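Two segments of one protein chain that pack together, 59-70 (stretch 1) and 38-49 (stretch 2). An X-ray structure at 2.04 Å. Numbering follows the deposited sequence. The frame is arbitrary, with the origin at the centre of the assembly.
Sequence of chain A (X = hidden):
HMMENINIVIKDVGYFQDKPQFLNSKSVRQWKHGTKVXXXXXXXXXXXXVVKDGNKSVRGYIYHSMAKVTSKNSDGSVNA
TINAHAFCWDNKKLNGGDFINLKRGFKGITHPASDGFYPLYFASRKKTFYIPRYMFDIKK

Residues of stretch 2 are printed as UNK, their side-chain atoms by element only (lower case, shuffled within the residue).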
# COMPACT_ATOMS: atom_id res chain seq x y z
N ARG A 59 -6.52 -2.64 -15.38
CA ARG A 59 -6.25 -3.74 -14.43
C ARG A 59 -5.39 -3.19 -13.29
O ARG A 59 -4.47 -2.40 -13.54
CB ARG A 59 -5.58 -4.92 -15.13
CG ARG A 59 -5.26 -6.07 -14.19
CD ARG A 59 -5.03 -7.38 -14.91
NE ARG A 59 -6.21 -7.83 -15.64
CZ ARG A 59 -7.22 -8.49 -15.11
NH1 ARG A 59 -7.28 -8.76 -13.82
NH2 ARG A 59 -8.24 -8.82 -15.88
N GLY A 60 -5.65 -3.66 -12.08
CA GLY A 60 -4.79 -3.38 -10.92
C GLY A 60 -4.56 -4.60 -10.07
O GLY A 60 -5.16 -5.67 -10.34
N TYR A 61 -3.69 -4.43 -9.08
CA TYR A 61 -3.23 -5.50 -8.17
C TYR A 61 -3.21 -4.94 -6.75
O TYR A 61 -2.67 -3.85 -6.55
CB TYR A 61 -1.83 -5.97 -8.60
CG TYR A 61 -1.77 -6.49 -10.01
CD1 TYR A 61 -1.58 -5.64 -11.09
CD2 TYR A 61 -1.95 -7.83 -10.27
CE1 TYR A 61 -1.56 -6.11 -12.40
CE2 TYR A 61 -1.91 -8.34 -11.56
CZ TYR A 61 -1.73 -7.47 -12.63
OH TYR A 61 -1.72 -7.90 -13.92
N ILE A 62 -3.70 -5.71 -5.79
CA ILE A 62 -3.71 -5.27 -4.39
C ILE A 62 -3.26 -6.41 -3.50
O ILE A 62 -3.66 -7.57 -3.71
CB ILE A 62 -5.10 -4.68 -4.01
CG1 ILE A 62 -5.07 -4.12 -2.59
CG2 ILE A 62 -6.21 -5.69 -4.20
CD1 ILE A 62 -6.18 -3.12 -2.30
N TYR A 63 -2.43 -6.09 -2.51
CA TYR A 63 -1.78 -7.08 -1.63
C TYR A 63 -2.83 -7.73 -0.74
O TYR A 63 -3.79 -7.05 -0.36
CB TYR A 63 -0.67 -6.36 -0.88
CG TYR A 63 0.26 -7.25 -0.11
CD1 TYR A 63 1.39 -7.79 -0.71
CD2 TYR A 63 0.04 -7.50 1.23
CE1 TYR A 63 2.29 -8.56 0.02
CE2 TYR A 63 0.94 -8.26 1.97
CZ TYR A 63 2.07 -8.78 1.36
OH TYR A 63 2.93 -9.54 2.08
N HIS A 64 -2.67 -9.01 -0.43
CA HIS A 64 -3.74 -9.88 0.13
C HIS A 64 -4.24 -9.33 1.47
O HIS A 64 -5.45 -9.45 1.73
CB HIS A 64 -3.25 -11.32 0.25
CG HIS A 64 -2.31 -11.56 1.37
ND1 HIS A 64 -0.99 -11.10 1.37
CD2 HIS A 64 -2.51 -12.16 2.54
CE1 HIS A 64 -0.42 -11.45 2.50
NE2 HIS A 64 -1.32 -12.10 3.23
N SER A 65 -3.36 -8.73 2.28
CA SER A 65 -3.76 -8.25 3.64
C SER A 65 -4.58 -6.97 3.55
O SER A 65 -5.15 -6.53 4.53
CB SER A 65 -2.56 -8.13 4.53
OG SER A 65 -1.65 -7.16 4.04
N MSE A 66 -4.68 -6.35 2.36
CA MSE A 66 -5.51 -5.17 2.17
C MSE A 66 -6.91 -5.50 1.62
O MSE A 66 -7.68 -4.59 1.32
CB MSE A 66 -4.81 -4.16 1.27
CG MSE A 66 -3.47 -3.75 1.81
SE MSE A 66 -2.48 -2.77 0.50
CE MSE A 66 -0.84 -2.42 1.52
N ALA A 67 -7.24 -6.78 1.49
CA ALA A 67 -8.53 -7.19 0.96
C ALA A 67 -9.10 -8.34 1.79
O ALA A 67 -8.48 -9.40 1.85
CB ALA A 67 -8.42 -7.61 -0.50
N LYS A 68 -10.26 -8.11 2.39
CA LYS A 68 -10.98 -9.10 3.22
C LYS A 68 -12.09 -9.71 2.36
O LYS A 68 -13.02 -8.97 2.00
CB LYS A 68 -11.50 -8.38 4.47
CG LYS A 68 -12.21 -9.24 5.50
CD LYS A 68 -12.80 -8.39 6.63
CE LYS A 68 -13.83 -7.41 6.11
NZ LYS A 68 -14.46 -6.59 7.16
N VAL A 69 -11.98 -10.99 2.02
CA VAL A 69 -12.96 -11.69 1.14
C VAL A 69 -14.21 -12.04 1.98
O VAL A 69 -14.06 -12.71 2.99
CB VAL A 69 -12.35 -12.97 0.52
CG1 VAL A 69 -13.39 -13.76 -0.25
CG2 VAL A 69 -11.19 -12.69 -0.37
N THR A 70 -15.37 -11.58 1.55
CA THR A 70 -16.68 -11.79 2.24
C THR A 70 -17.52 -12.86 1.52
O THR A 70 -18.32 -13.51 2.20
CB THR A 70 -17.40 -10.45 2.41
OG1 THR A 70 -17.64 -9.86 1.12
CG2 THR A 70 -16.58 -9.46 3.21
N UNK A 38 -14.72 -6.06 -6.41
CA UNK A 38 -14.64 -7.43 -6.96
C UNK A 38 -13.19 -7.66 -7.41
O UNK A 38 -12.63 -6.79 -8.08
c UNK A 38 -16.11 -8.27 -11.12
n UNK A 38 -17.19 -8.14 -12.11
c UNK A 38 -15.64 -7.59 -8.10
c UNK A 38 -16.55 -9.14 -9.95
c UNK A 38 -15.67 -9.00 -8.72
N UNK A 39 -12.63 -8.81 -7.05
CA UNK A 39 -11.21 -9.14 -7.27
C UNK A 39 -11.13 -10.60 -7.71
O UNK A 39 -12.09 -11.34 -7.50
c UNK A 39 -10.27 -7.47 -5.50
c UNK A 39 -9.50 -6.58 -6.46
c UNK A 39 -10.40 -8.91 -5.99
c UNK A 39 -9.62 -7.41 -4.13
N UNK A 40 -9.97 -11.03 -8.19
CA UNK A 40 -9.63 -12.45 -8.41
C UNK A 40 -8.26 -12.68 -7.78
O UNK A 40 -7.38 -11.80 -7.96
c UNK A 40 -9.49 -14.26 -10.16
o UNK A 40 -11.01 -12.43 -10.36
c UNK A 40 -9.72 -12.79 -9.90
N UNK A 41 -8.09 -13.79 -7.07
CA UNK A 41 -6.76 -14.15 -6.52
C UNK A 41 -5.76 -14.23 -7.69
O UNK A 41 -6.11 -14.83 -8.68
c UNK A 41 -6.81 -15.48 -5.77
c UNK A 41 -5.61 -15.73 -4.84
c UNK A 41 -4.54 -15.26 -2.65
n UNK A 41 -3.71 -14.10 -2.22
c UNK A 41 -5.62 -14.85 -3.64
N UNK A 42 -4.61 -13.57 -7.56
CA UNK A 42 -3.60 -13.45 -8.63
C UNK A 42 -2.43 -14.39 -8.32
O UNK A 42 -1.96 -15.06 -9.24
c UNK A 42 -2.01 -11.85 -9.75
c UNK A 42 -0.75 -11.46 -9.52
n UNK A 42 -2.09 -12.12 -11.09
n UNK A 42 -0.07 -11.49 -10.71
c UNK A 42 -0.91 -11.91 -11.65
c UNK A 42 -3.14 -12.01 -8.81
N UNK A 43 -1.94 -14.37 -7.09
CA UNK A 43 -0.92 -15.34 -6.60
C UNK A 43 -1.06 -15.43 -5.08
O UNK A 43 -2.09 -14.99 -4.57
c UNK A 43 1.12 -13.78 -6.46
n UNK A 43 2.31 -13.43 -6.92
c UNK A 43 0.48 -15.00 -7.09
o UNK A 43 0.52 -13.13 -5.60
N UNK A 44 -0.10 -16.00 -4.37
CA UNK A 44 -0.22 -16.23 -2.91
C UNK A 44 -0.39 -14.91 -2.16
O UNK A 44 -1.04 -14.93 -1.13
o UNK A 44 2.14 -16.29 -2.64
c UNK A 44 0.95 -17.00 -2.37
N UNK A 45 0.15 -13.79 -2.65
CA UNK A 45 0.23 -12.51 -1.91
C UNK A 45 -0.62 -11.42 -2.55
O UNK A 45 -0.71 -10.34 -1.94
c UNK A 45 2.40 -12.89 -0.68
n UNK A 45 2.60 -14.26 -0.79
c UNK A 45 1.70 -12.10 -1.73
c UNK A 45 3.22 -14.70 0.29
c UNK A 45 2.96 -12.53 0.50
n UNK A 45 3.45 -13.66 1.09
N UNK A 46 -1.22 -11.63 -3.72
CA UNK A 46 -1.86 -10.54 -4.49
C UNK A 46 -3.21 -10.98 -5.05
O UNK A 46 -3.40 -12.17 -5.37
c UNK A 46 0.48 -7.94 -4.97
c UNK A 46 1.79 -7.77 -4.49
n UNK A 46 2.34 -9.03 -4.37
c UNK A 46 -0.31 -6.81 -5.18
c UNK A 46 2.33 -6.52 -4.23
c UNK A 46 0.22 -5.57 -4.92
c UNK A 46 0.28 -9.36 -5.15
c UNK A 46 -0.97 -10.03 -5.62
c UNK A 46 1.53 -5.42 -4.47
c UNK A 46 1.44 -9.97 -4.78
N UNK A 47 -4.10 -10.00 -5.17
CA UNK A 47 -5.38 -10.04 -5.91
C UNK A 47 -5.19 -9.15 -7.12
O UNK A 47 -4.38 -8.22 -7.08
c UNK A 47 -6.73 -11.36 -1.69
c UNK A 47 -6.55 -9.57 -5.03
c UNK A 47 -6.95 -10.53 -3.95
c UNK A 47 -7.84 -11.55 -4.20
c UNK A 47 -8.19 -12.46 -3.22
c UNK A 47 -6.41 -10.45 -2.68
o UNK A 47 -7.95 -13.31 -1.01
c UNK A 47 -7.63 -12.37 -1.96
N UNK A 48 -5.98 -9.39 -8.16
CA UNK A 48 -6.10 -8.48 -9.31
C UNK A 48 -7.57 -8.18 -9.53
O UNK A 48 -8.41 -8.91 -9.03
c UNK A 48 -6.05 -10.33 -11.04
o UNK A 48 -5.43 -8.07 -11.58
c UNK A 48 -5.40 -9.06 -10.55
N UNK A 49 -7.86 -7.11 -10.26
CA UNK A 49 -9.21 -6.79 -10.72
C UNK A 49 -9.16 -5.72 -11.78
O UNK A 49 -8.04 -5.29 -12.15

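Position 38 carries four carbons in a row ending in nitrogen, the side chain of lysine. K38 lies out of reach of stretch 1, and its charged end suits an exposed site.

Position 39 has four carbons, forked at the second, and points toward stretch 1; one terminal carbon lies 3.8 Å from CG2 of I62 and 3.8 Å from CB of A67. This is leucine: a branched, apolar side chain, L39 fits this buried pocket.

Position 40 has one carbon bearing an oxygen and a carbon, and it makes no side-chain contact with stretch 1: threonine. T40, beta-branched, is of a type common in strands, and its backbone pairs with position 48 in the hairpin.

Position 41 again shows four carbons ending in nitrogen. Its CA-to-CB bond points away, yet the long chain brings that nitrogen to 3.7 Å from CB of H64. It is lysine; NZ of K41 also makes weak hydrogen bonds to the carbonyls of positions 43 and 44.

Position 42 has one carbon and a five-membered ring of three carbons and two nitrogens, whose face meets the edge of the Y61 ring, with centroids 4.9 Å apart. This is histidine; H42 suits the place by offering a flat ring face.

At position 43 two carbons, the second bearing oxygen and nitrogen, touch nothing on stretch 1 and give asparagine. OD1 of N43 accepts a hydrogen bond from the backbone N of position 45 (3.0 Å), bracing the turn.

Position 44, one carbon and one oxygen, is serine, small and polar in an exposed loop.

Position 45 is another carbon with a five-membered ring holding two nitrogens; a ring carbon lies 3.4 Å from OH of Y63. The backbone O of position 45 accepts a hydrogen bond from N of H64 (2.8 Å) and a weak one from ND1 of H64 (3.4 Å). This is histidine, whose ring nitrogen suits the loop: ND1 of H45 shares a hydrogen bond with OG of S44 (2.8 Å).

Position 46 bears one carbon, then fused five- and six-membered rings with eight carbons and one nitrogen. The edge of the Y63 ring meets the face of the five-membered ring (centroids 5.4 Å apart), and separately CB of Y63 sits over the six-membered ring, 4.2 Å from its centroid. Only tryptophan has such rings; broad W46 suits this buried place.

Position 47 has one carbon, then a ring of six carbons bearing one oxygen, which lies 3.4 Å from CG2 of V69. It is tyrosine; Y47 is long enough to run past I62 and A67 to V69.

Position 48 has one carbon with an oxygen and a carbon; the oxygen donates to O of G60 (2.7 Å) and accepts from NH1 of R59 (3.0 Å). This is threonine, T48, whose hydroxyl can combine both roles.

Position 49 has no side chain and is glycine; a CB on G49 would clash with O of K38.

The contact is an antiparallel strand pairing. Reciprocal backbone hydrogen bonds join I62 to Y47 and G60 to G49. Y61, Y63, W46 and T48 share one face of the sheet, where aromatic packing dominates; I62 and Y47 share the other, where L39 and A67 complete an apolar cluster.

Stretch 2 (38-49) KLTKHNSHWYTG
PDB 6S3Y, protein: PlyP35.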